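Local coordinates for protein dTDP-4-amino-4,6-dideoxyglucose formyltransferase (Shewanella sp. FDAARGOS_354, PDB 6V2T) that probably transfers a formyl group from a folate cofactor to the amino group of dTDP-4-amino-4,6-dideoxyglucose, a sugar used in building lipopolysaccharide O-antigen, at residues I28-K33 against V96-K101; Y59-K64 against C100-P105. All blocks are in the same frame, centred on the assembly; numbering follows the deposited sequence.

Contacts 1 and 2 lie with their centres about 8 Å apart at the C-terminal ends of the parallel strands of one mixed sheet, where 53-60, 24-30 and 94-98 run side by side in that order. Along the chain come 28-33, then 59-64, then the continuous run 96-105, whose residues Cys100 and Lys101 belong to both contacts. Asp31 joins them: its OD2 probably bonds OG of Ser60 (2.5 Å) and its OD1 probably bonds ND2 of Asn63 (2.8 Å). Asn32 and 96-105 meet the sugar nucleotide or the folic acid, which probably occupies the cofactor site; 59-64 backs that run by packing on Lys101 and Gln102 and bonding Asp31.

Contact 1 (I28-K33 against V96-K101); sequences IVSDNK and VSAHCK. With 0FX (dTDP-4-amino-4,6-dideoxyglucose), chain G; FOL (folic acid), chain H.
Asp31 accepts the backbone N-H of Lys101 on OD2 (N to OD2 2.9 Å, 172° at the hydrogen), through the anti lone pair. A carboxylate suits this place because it also serves Ser60 through OD2 and Asn63 through OD1. The small hydroxyl of Ser30, turned anti to its own N (chi1 -178°), reaches O of Ala98 in the carbonyl plane, OG to O 2.6 Å. Asp31 N reaches O of His99 less squarely, from above that carbonyl's plane. Beyond the strands, Asn32 and His99 run side by side, amide and ring 54° apart, and converge on the sugar nucleotide: His99 ND1 (2.8 Å) and Asn32 ND2 (2.9 Å) both donate to its phosphate oxygen O3P. Glu182 bonds NE2 of His99, fixing the rotation of the ring.

Parallel pairing binds the strands, Val29 N to Val96 O at 2.9 Å and Ala98 N to Val29 O at 2.8 Å. Branched Ile28 and Val96 pack on one face; on the other, Val29 CG1 meets Cys100 SG at 3.5 Å. Neighbours in the Rossmann-like formyltransferase sheet, strands 24-30 and 94-98 end at the ligand pocket. Helix 33-45, N-capped by Asn32, covers the Ile28 face; strand 53-60 flanks Ile28.

Contact 2 (Y59-K64 against C100-P105); sequences YSAINK and CKQIFP. With FOL (folic acid), chain H; 0FX (dTDP-4-amino-4,6-dideoxyglucose), chain G.
Ser60 points its side chain at the loop 100-105 and brings its hydroxyl close to two neighbours: OG lies 3.3 Å from SG of Cys100 and 3.5 Å from CG of Gln102. The hydroxyl's bonded partner is the carboxylate of Asp31, so a small polar residue fits here, able to serve that acid while its CB rests on the Gln102 chain.

Gln102 runs past Ser60 as an extended chain, which carries its amide out to Asn78 and Val79, where NE2 and OE1 are both bonded. Its own N-H bonds SG of Cys100 two residues back, across the bend, 3.5 Å from N to SG. Ile62 lies aslant over both Lys101 and Gln102, laying its CG2 branch 3.9 Å from CB of Lys101. With CG1 anti to the backbone N (chi1 -161°), CG2 falls between N and the carbonyl carbon, on the side of Lys101 and Gln102.

Residues 60-63 form a type I beta turn, closed by Asn63 N to Ser60 O, that follows strand 53-60 in this Rossmann-like formyltransferase domain and meets the loop leaving strand 94-98. Asn63 crosses Lys101 at an angle, its amide carbon CG 3.9 Å from CE, while ND2 is kept by Asp31. Packed along the turn, the long aliphatic part of Lys101 can carry its charge onward, and the bend at chi4 (-66°) brings NZ to the sugar hydroxyl O2G at 2.8 Å.

On the other side of the loop the backbone serves the folic acid: O of Cys100 accepts from N10, and O of Phe104 accepts from NA2 at 2.9 Å. The Phe104 ring presents its edge to SG of Cys100, and Ile103 brings its CG1 to 3.9 Å from C16 of the ligand's benzoyl ring.

Contact 1 (I28-K33 against V96-K101)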
loop_
_atom_site.group_PDB
_atom_site.type_symbol
_atom_site.label_atom_id
_atom_site.label_comp_id
_atom_site.label_asym_id
_atom_site.label_seq_id
_atom_site.Cartn_x
_atom_site.Cartn_y
_atom_site.Cartn_z
ATOM N N ILE B 28 14.425 33.594 4.266
ATOM C CA ILE B 28 14.174 32.159 3.990
ATOM C C ILE B 28 12.792 32.058 3.353
ATOM O O ILE B 28 11.794 32.488 3.976
ATOM C CB ILE B 28 14.426 31.333 5.260
ATOM C CG1 ILE B 28 15.897 31.476 5.671
ATOM C CG2 ILE B 28 14.044 29.876 5.057
ATOM C CD1 ILE B 28 16.167 31.039 7.066
ATOM N N VAL B 29 12.767 31.641 2.079
ATOM C CA VAL B 29 11.516 31.401 1.316
ATOM C C VAL B 29 11.331 29.895 1.215
ATOM O O VAL B 29 12.223 29.196 0.697
ATOM C CB VAL B 29 11.511 32.027 -0.082
ATOM C CG1 VAL B 29 10.135 31.918 -0.723
ATOM C CG2 VAL B 29 11.965 33.470 -0.059
ATOM N N SER B 30 10.195 29.413 1.679
ATOM C CA SER B 30 9.979 27.968 1.871
ATOM C C SER B 30 8.491 27.616 1.830
ATOM O O SER B 30 7.673 28.349 2.434
ATOM C CB SER B 30 10.566 27.540 3.162
ATOM O OG SER B 30 10.394 26.145 3.307
ATOM N N ASP B 31 8.184 26.480 1.215
ATOM C CA ASP B 31 6.803 25.930 1.134
ATOM C C ASP B 31 6.760 24.544 1.786
ATOM O O ASP B 31 5.836 23.792 1.457
ATOM C CB ASP B 31 6.346 25.942 -0.324
ATOM C CG ASP B 31 6.111 27.364 -0.795
ATOM O OD1 ASP B 31 5.267 28.069 -0.176
ATOM O OD2 ASP B 31 6.804 27.775 -1.726
ATOM N N ASN B 32 7.718 24.247 2.674
ATOM C CA ASN B 32 7.907 22.938 3.358
ATOM C C ASN B 32 7.970 23.170 4.874
ATOM O O ASN B 32 8.974 23.756 5.381
ATOM C CB ASN B 32 9.149 22.215 2.838
ATOM C CG ASN B 32 9.250 20.770 3.291
ATOM O OD1 ASN B 32 9.876 20.474 4.306
ATOM N ND2 ASN B 32 8.648 19.867 2.535
ATOM N N LYS B 33 6.925 22.758 5.595
ATOM C CA LYS B 33 6.839 22.998 7.056
ATOM C C LYS B 33 7.973 22.247 7.745
ATOM O O LYS B 33 8.643 22.827 8.594
ATOM C CB LYS B 33 5.460 22.623 7.614
ATOM C CG LYS B 33 5.173 23.177 9.002
ATOM C CD LYS B 33 4.365 22.251 9.883
ATOM C CE LYS B 33 4.834 22.268 11.321
ATOM N NZ LYS B 33 4.382 21.060 12.047
ATOM N N VAL B 96 17.617 32.372 0.857
ATOM C CA VAL B 96 17.679 30.884 0.848
ATOM C C VAL B 96 16.305 30.334 0.447
ATOM O O VAL B 96 15.304 30.566 1.148
ATOM C CB VAL B 96 18.174 30.296 2.179
ATOM C CG1 VAL B 96 18.169 28.782 2.126
ATOM C CG2 VAL B 96 19.554 30.815 2.551
ATOM N N SER B 97 16.275 29.639 -0.686
ATOM C CA SER B 97 15.114 28.863 -1.143
ATOM C C SER B 97 15.173 27.504 -0.462
ATOM O O SER B 97 16.130 26.757 -0.714
ATOM C CB SER B 97 15.115 28.703 -2.633
ATOM O OG SER B 97 14.275 27.626 -2.962
ATOM N N ALA B 98 14.194 27.206 0.368
ATOM C CA ALA B 98 14.070 25.912 1.069
ATOM C C ALA B 98 12.797 25.236 0.560
ATOM O O ALA B 98 11.722 25.412 1.176
ATOM C CB ALA B 98 14.076 26.131 2.563
ATOM N N HIS B 99 12.912 24.498 -0.544
ATOM C CA HIS B 99 11.744 23.864 -1.210
ATOM C C HIS B 99 10.738 24.979 -1.530
ATOM O O HIS B 99 9.607 24.910 -1.079
ATOM C CB HIS B 99 11.164 22.764 -0.323
ATOM C CG HIS B 99 12.060 21.586 -0.117
ATOM N ND1 HIS B 99 11.561 20.317 0.033
ATOM C CD2 HIS B 99 13.402 21.480 -0.039
ATOM C CE1 HIS B 99 12.566 19.474 0.221
ATOM N NE2 HIS B 99 13.714 20.169 0.174
ATOM N N CYS B 100 11.191 26.004 -2.245
ATOM C CA CYS B 100 10.378 27.147 -2.715
ATOM C C CYS B 100 9.640 26.743 -3.992
ATOM O O CYS B 100 10.336 26.341 -4.949
ATOM C CB CYS B 100 11.266 28.343 -3.006
ATOM S SG CYS B 100 10.334 29.789 -3.536
ATOM N N LYS B 101 8.305 26.862 -4.000
ATOM C CA LYS B 101 7.428 26.518 -5.166
ATOM C C LYS B 101 7.603 27.522 -6.322
ATOM O O LYS B 101 7.123 27.209 -7.417
ATOM C CB LYS B 101 5.947 26.462 -4.758
ATOM C CG LYS B 101 5.543 25.301 -3.860
ATOM C CD LYS B 101 4.170 25.466 -3.216
ATOM C CE LYS B 101 3.721 24.235 -2.448
ATOM N NZ LYS B 101 3.496 23.089 -3.361
HETATM O O4P 0FX G . 9.571 18.513 -1.737
HETATM P P2 0FX G . 8.443 19.498 -1.422
HETATM O O3P 0FX G . 8.802 20.465 -0.339
HETATM O O1G 0FX G . 8.328 20.300 -2.767
HETATM C C1G 0FX G . 8.435 21.721 -2.717
HETATM C C2G 0FX G . 7.316 22.228 -3.605
HETATM O O2G 0FX G . 6.000 21.845 -3.165
HETATM C C3G 0FX G . 7.559 21.646 -4.987
HETATM O O3G 0FX G . 6.565 22.216 -5.852
HETATM C C4G 0FX G . 8.996 21.916 -5.473
HETATM N N4A 0FX G . 9.255 21.110 -6.670
HETATM C C5G 0FX G . 10.092 21.578 -4.469
HETATM C C6G 0FX G . 11.461 22.099 -4.952
HETATM O O5G 0FX G . 9.734 22.137 -3.202
HETATM O OPP 0FX G . 6.928 19.010 -0.830
HETATM P P 0FX G . 6.019 18.350 -1.923
HETATM O O1P 0FX G . 5.626 19.136 -3.084
HETATM O O2P 0FX G . 4.725 17.999 -1.238
HETATM O O5 0FX G . 6.513 16.919 -2.371
HETATM C C5 0FX G . 7.093 16.032 -1.453
HETATM C C4 0FX G . 6.992 14.629 -2.065
HETATM O O4 0FX G . 5.641 14.169 -2.119
HETATM C C3 0FX G . 7.440 14.543 -3.535
HETATM O O3 0FX G . 8.854 14.475 -3.665
HETATM C C2 0FX G . 6.691 13.308 -4.095
HETATM C C1 0FX G . 5.416 13.335 -3.206
HETATM N N11 0FX G . 4.292 13.851 -3.974
HETATM C C61 0FX G . 3.870 15.131 -3.869
HETATM C C51 0FX G . 2.771 15.548 -4.618
HETATM C C5A 0FX G . 2.289 16.992 -4.521
HETATM C C21 0FX G . 3.668 12.980 -4.777
HETATM O O21 0FX G . 4.129 11.707 -4.853
HETATM N N31 0FX G . 2.605 13.349 -5.534
HETATM C C41 0FX G . 2.143 14.625 -5.463
HETATM O O41 0FX G . 1.104 14.989 -6.271
HETATM N N1 FOL H . 14.668 29.626 -9.095
HETATM C C2 FOL H . 15.721 29.736 -9.921
HETATM N NA2 FOL H . 15.812 30.783 -10.734
HETATM N N3 FOL H . 16.728 28.812 -9.909
HETATM C C4 FOL H . 16.645 27.736 -9.111
HETATM O O4 FOL H . 17.618 26.940 -9.173
HETATM C C4A FOL H . 15.560 27.604 -8.249
HETATM N N5 FOL H . 15.395 26.550 -7.449
HETATM C C6 FOL H . 14.109 26.201 -6.834
HETATM C C7 FOL H . 13.408 27.519 -6.454
HETATM N N8 FOL H . 13.488 28.522 -7.482
HETATM C C8A FOL H . 14.569 28.591 -8.273
HETATM C C9 FOL H . 13.315 25.113 -7.648
HETATM N N10 FOL H . 11.862 25.280 -7.567
HETATM C C11 FOL H . 9.048 24.829 -10.664
HETATM C C12 FOL H . 8.674 25.238 -9.383
HETATM C C13 FOL H . 9.625 25.367 -8.365
HETATM C C14 FOL H . 10.964 25.120 -8.595
HETATM C C15 FOL H . 11.337 24.739 -9.879
HETATM C C16 FOL H . 10.395 24.594 -10.901
HETATM C C FOL H . 8.026 24.717 -11.771
HETATM O O FOL H . 6.998 25.339 -11.613
HETATM N N FOL H . 8.236 24.058 -12.913
#

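Contact 2 (Y59-K64 against C100-P105)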
loop_
_atom_site.group_PDB
_atom_site.type_symbol
_atom_site.label_atom_id
_atom_site.label_comp_id
_atom_site.label_asym_id
_atom_site.label_seq_id
_atom_site.Cartn_x
_atom_site.Cartn_y
_atom_site.Cartn_z
ATOM N N TYR B 59 6.495 32.181 2.781
ATOM C CA TYR B 59 6.086 31.060 1.897
ATOM C C TYR B 59 5.677 31.672 0.562
ATOM O O TYR B 59 5.581 32.908 0.472
ATOM C CB TYR B 59 5.005 30.198 2.548
ATOM C CG TYR B 59 3.696 30.917 2.726
ATOM C CD1 TYR B 59 2.843 31.097 1.654
ATOM C CD2 TYR B 59 3.316 31.430 3.956
ATOM C CE1 TYR B 59 1.639 31.767 1.790
ATOM C CE2 TYR B 59 2.105 32.084 4.115
ATOM C CZ TYR B 59 1.267 32.261 3.025
ATOM O OH TYR B 59 0.078 32.920 3.147
ATOM N N SER B 60 5.516 30.825 -0.461
ATOM C CA SER B 60 5.284 31.258 -1.859
ATOM C C SER B 60 3.809 31.636 -2.006
ATOM O O SER B 60 2.964 30.946 -1.417
ATOM C CB SER B 60 5.656 30.199 -2.875
ATOM O OG SER B 60 7.057 29.995 -2.945
ATOM N N ALA B 61 3.532 32.666 -2.801
ATOM C CA ALA B 61 2.170 33.156 -3.119
ATOM C C ALA B 61 1.353 32.013 -3.742
ATOM O O ALA B 61 0.197 31.810 -3.332
ATOM C CB ALA B 61 2.286 34.347 -4.050
ATOM N N ILE B 62 1.974 31.249 -4.642
ATOM C CA ILE B 62 1.303 30.183 -5.447
ATOM C C ILE B 62 0.984 28.963 -4.564
ATOM O O ILE B 62 0.234 28.078 -5.033
ATOM C CB ILE B 62 2.161 29.837 -6.682
ATOM C CG1 ILE B 62 1.333 29.117 -7.751
ATOM C CG2 ILE B 62 3.408 29.056 -6.294
ATOM C CD1 ILE B 62 1.785 29.374 -9.176
ATOM N N ASN B 63 1.507 28.918 -3.332
ATOM C CA ASN B 63 1.214 27.847 -2.345
ATOM C C ASN B 63 -0.307 27.744 -2.240
ATOM O O ASN B 63 -0.948 28.763 -1.883
ATOM C CB ASN B 63 1.873 28.076 -0.975
ATOM C CG ASN B 63 1.932 26.824 -0.129
ATOM O OD1 ASN B 63 1.012 26.014 -0.168
ATOM N ND2 ASN B 63 3.007 26.637 0.629
ATOM N N LYS B 64 -0.841 26.573 -2.584
ATOM C CA LYS B 64 -2.295 26.275 -2.592
ATOM C C LYS B 64 -2.784 25.866 -1.193
ATOM O O LYS B 64 -3.999 25.984 -0.979
ATOM C CB LYS B 64 -2.606 25.198 -3.639
ATOM C CG LYS B 64 -2.175 25.538 -5.061
ATOM C CD LYS B 64 -2.727 24.595 -6.124
ATOM C CE LYS B 64 -4.074 25.014 -6.679
ATOM N NZ LYS B 64 -3.976 26.255 -7.482
ATOM N N CYS B 100 11.191 26.004 -2.245
ATOM C CA CYS B 100 10.378 27.147 -2.715
ATOM C C CYS B 100 9.640 26.743 -3.992
ATOM O O CYS B 100 10.336 26.341 -4.949
ATOM C CB CYS B 100 11.266 28.343 -3.006
ATOM S SG CYS B 100 10.334 29.789 -3.536
ATOM N N LYS B 101 8.305 26.862 -4.000
ATOM C CA LYS B 101 7.428 26.518 -5.166
ATOM C C LYS B 101 7.603 27.522 -6.322
ATOM O O LYS B 101 7.123 27.209 -7.417
ATOM C CB LYS B 101 5.947 26.462 -4.758
ATOM C CG LYS B 101 5.543 25.301 -3.860
ATOM C CD LYS B 101 4.170 25.466 -3.216
ATOM C CE LYS B 101 3.721 24.235 -2.448
ATOM N NZ LYS B 101 3.496 23.089 -3.361
ATOM N N GLN B 102 8.240 28.685 -6.128
ATOM C CA GLN B 102 8.335 29.710 -7.213
ATOM C C GLN B 102 9.719 29.726 -7.855
ATOM O O GLN B 102 10.716 29.683 -7.136
ATOM C CB GLN B 102 8.081 31.123 -6.701
ATOM C CG GLN B 102 6.679 31.351 -6.165
ATOM C CD GLN B 102 6.503 32.799 -5.765
ATOM O OE1 GLN B 102 6.990 33.246 -4.724
ATOM N NE2 GLN B 102 5.829 33.550 -6.621
ATOM N N ILE B 103 9.774 29.877 -9.174
ATOM C CA ILE B 103 11.041 30.129 -9.902
ATOM C C ILE B 103 11.468 31.573 -9.628
ATOM O O ILE B 103 10.628 32.477 -9.802
ATOM C CB ILE B 103 10.884 29.848 -11.405
ATOM C CG1 ILE B 103 10.501 28.386 -11.654
ATOM C CG2 ILE B 103 12.175 30.237 -12.123
ATOM C CD1 ILE B 103 9.715 28.144 -12.936
ATOM N N PHE B 104 12.720 31.791 -9.209
ATOM C CA PHE B 104 13.258 33.161 -8.998
ATOM C C PHE B 104 13.526 33.785 -10.357
ATOM O O PHE B 104 14.161 33.161 -11.198
ATOM C CB PHE B 104 14.527 33.169 -8.142
ATOM C CG PHE B 104 14.313 32.928 -6.670
ATOM C CD1 PHE B 104 13.203 32.242 -6.204
ATOM C CD2 PHE B 104 15.240 33.393 -5.744
ATOM C CE1 PHE B 104 13.034 32.008 -4.849
ATOM C CE2 PHE B 104 15.076 33.135 -4.389
ATOM C CZ PHE B 104 13.975 32.451 -3.950
ATOM N N PRO B 105 13.057 35.023 -10.625
ATOM C CA PRO B 105 13.393 35.703 -11.863
ATOM C C PRO B 105 14.870 36.116 -11.898
ATOM O O PRO B 105 15.491 36.290 -10.842
ATOM C CB PRO B 105 12.507 36.952 -11.825
ATOM C CG PRO B 105 12.378 37.243 -10.351
ATOM C CD PRO B 105 12.273 35.875 -9.720
HETATM N N1 FOL H . 14.668 29.626 -9.095
HETATM C C2 FOL H . 15.721 29.736 -9.921
HETATM N NA2 FOL H . 15.812 30.783 -10.734
HETATM N N3 FOL H . 16.728 28.812 -9.909
HETATM C C4 FOL H . 16.645 27.736 -9.111
HETATM O O4 FOL H . 17.618 26.940 -9.173
HETATM C C4A FOL H . 15.560 27.604 -8.249
HETATM N N5 FOL H . 15.395 26.550 -7.449
HETATM C C6 FOL H . 14.109 26.201 -6.834
HETATM C C7 FOL H . 13.408 27.519 -6.454
HETATM N N8 FOL H . 13.488 28.522 -7.482
HETATM C C8A FOL H . 14.569 28.591 -8.273
HETATM C C9 FOL H . 13.315 25.113 -7.648
HETATM N N10 FOL H . 11.862 25.280 -7.567
HETATM C C11 FOL H . 9.048 24.829 -10.664
HETATM C C12 FOL H . 8.674 25.238 -9.383
HETATM C C13 FOL H . 9.625 25.367 -8.365
HETATM C C14 FOL H . 10.964 25.120 -8.595
HETATM C C15 FOL H . 11.337 24.739 -9.879
HETATM C C16 FOL H . 10.395 24.594 -10.901
HETATM C C FOL H . 8.026 24.717 -11.771
HETATM O O FOL H . 6.998 25.339 -11.613
HETATM N N FOL H . 8.236 24.058 -12.913
HETATM O O4P 0FX G . 9.571 18.513 -1.737
HETATM P P2 0FX G . 8.443 19.498 -1.422
HETATM O O3P 0FX G . 8.802 20.465 -0.339
HETATM O O1G 0FX G . 8.328 20.300 -2.767
HETATM C C1G 0FX G . 8.435 21.721 -2.717
HETATM C C2G 0FX G . 7.316 22.228 -3.605
HETATM O O2G 0FX G . 6.000 21.845 -3.165
HETATM C C3G 0FX G . 7.559 21.646 -4.987
HETATM O O3G 0FX G . 6.565 22.216 -5.852
HETATM C C4G 0FX G . 8.996 21.916 -5.473
HETATM N N4A 0FX G . 9.255 21.110 -6.670
HETATM C C5G 0FX G . 10.092 21.578 -4.469
HETATM C C6G 0FX G . 11.461 22.099 -4.952
HETATM O O5G 0FX G . 9.734 22.137 -3.202
HETATM O OPP 0FX G . 6.928 19.010 -0.830
HETATM P P 0FX G . 6.019 18.350 -1.923
HETATM O O1P 0FX G . 5.626 19.136 -3.084
HETATM O O2P 0FX G . 4.725 17.999 -1.238
HETATM O O5 0FX G . 6.513 16.919 -2.371
HETATM C C5 0FX G . 7.093 16.032 -1.453
HETATM C C4 0FX G . 6.992 14.629 -2.065
HETATM O O4 0FX G . 5.641 14.169 -2.119
HETATM C C3 0FX G . 7.440 14.543 -3.535
HETATM O O3 0FX G . 8.854 14.475 -3.665
HETATM C C2 0FX G . 6.691 13.308 -4.095
HETATM C C1 0FX G . 5.416 13.335 -3.206
HETATM N N11 0FX G . 4.292 13.851 -3.974
HETATM C C61 0FX G . 3.870 15.131 -3.869
HETATM C C51 0FX G . 2.771 15.548 -4.618
HETATM C C5A 0FX G . 2.289 16.992 -4.521
HETATM C C21 0FX G . 3.668 12.980 -4.777
HETATM O O21 0FX G . 4.129 11.707 -4.853
HETATM N N31 0FX G . 2.605 13.349 -5.534
HETATM C C41 0FX G . 2.143 14.625 -5.463
HETATM O O41 0FX G . 1.104 14.989 -6.271
#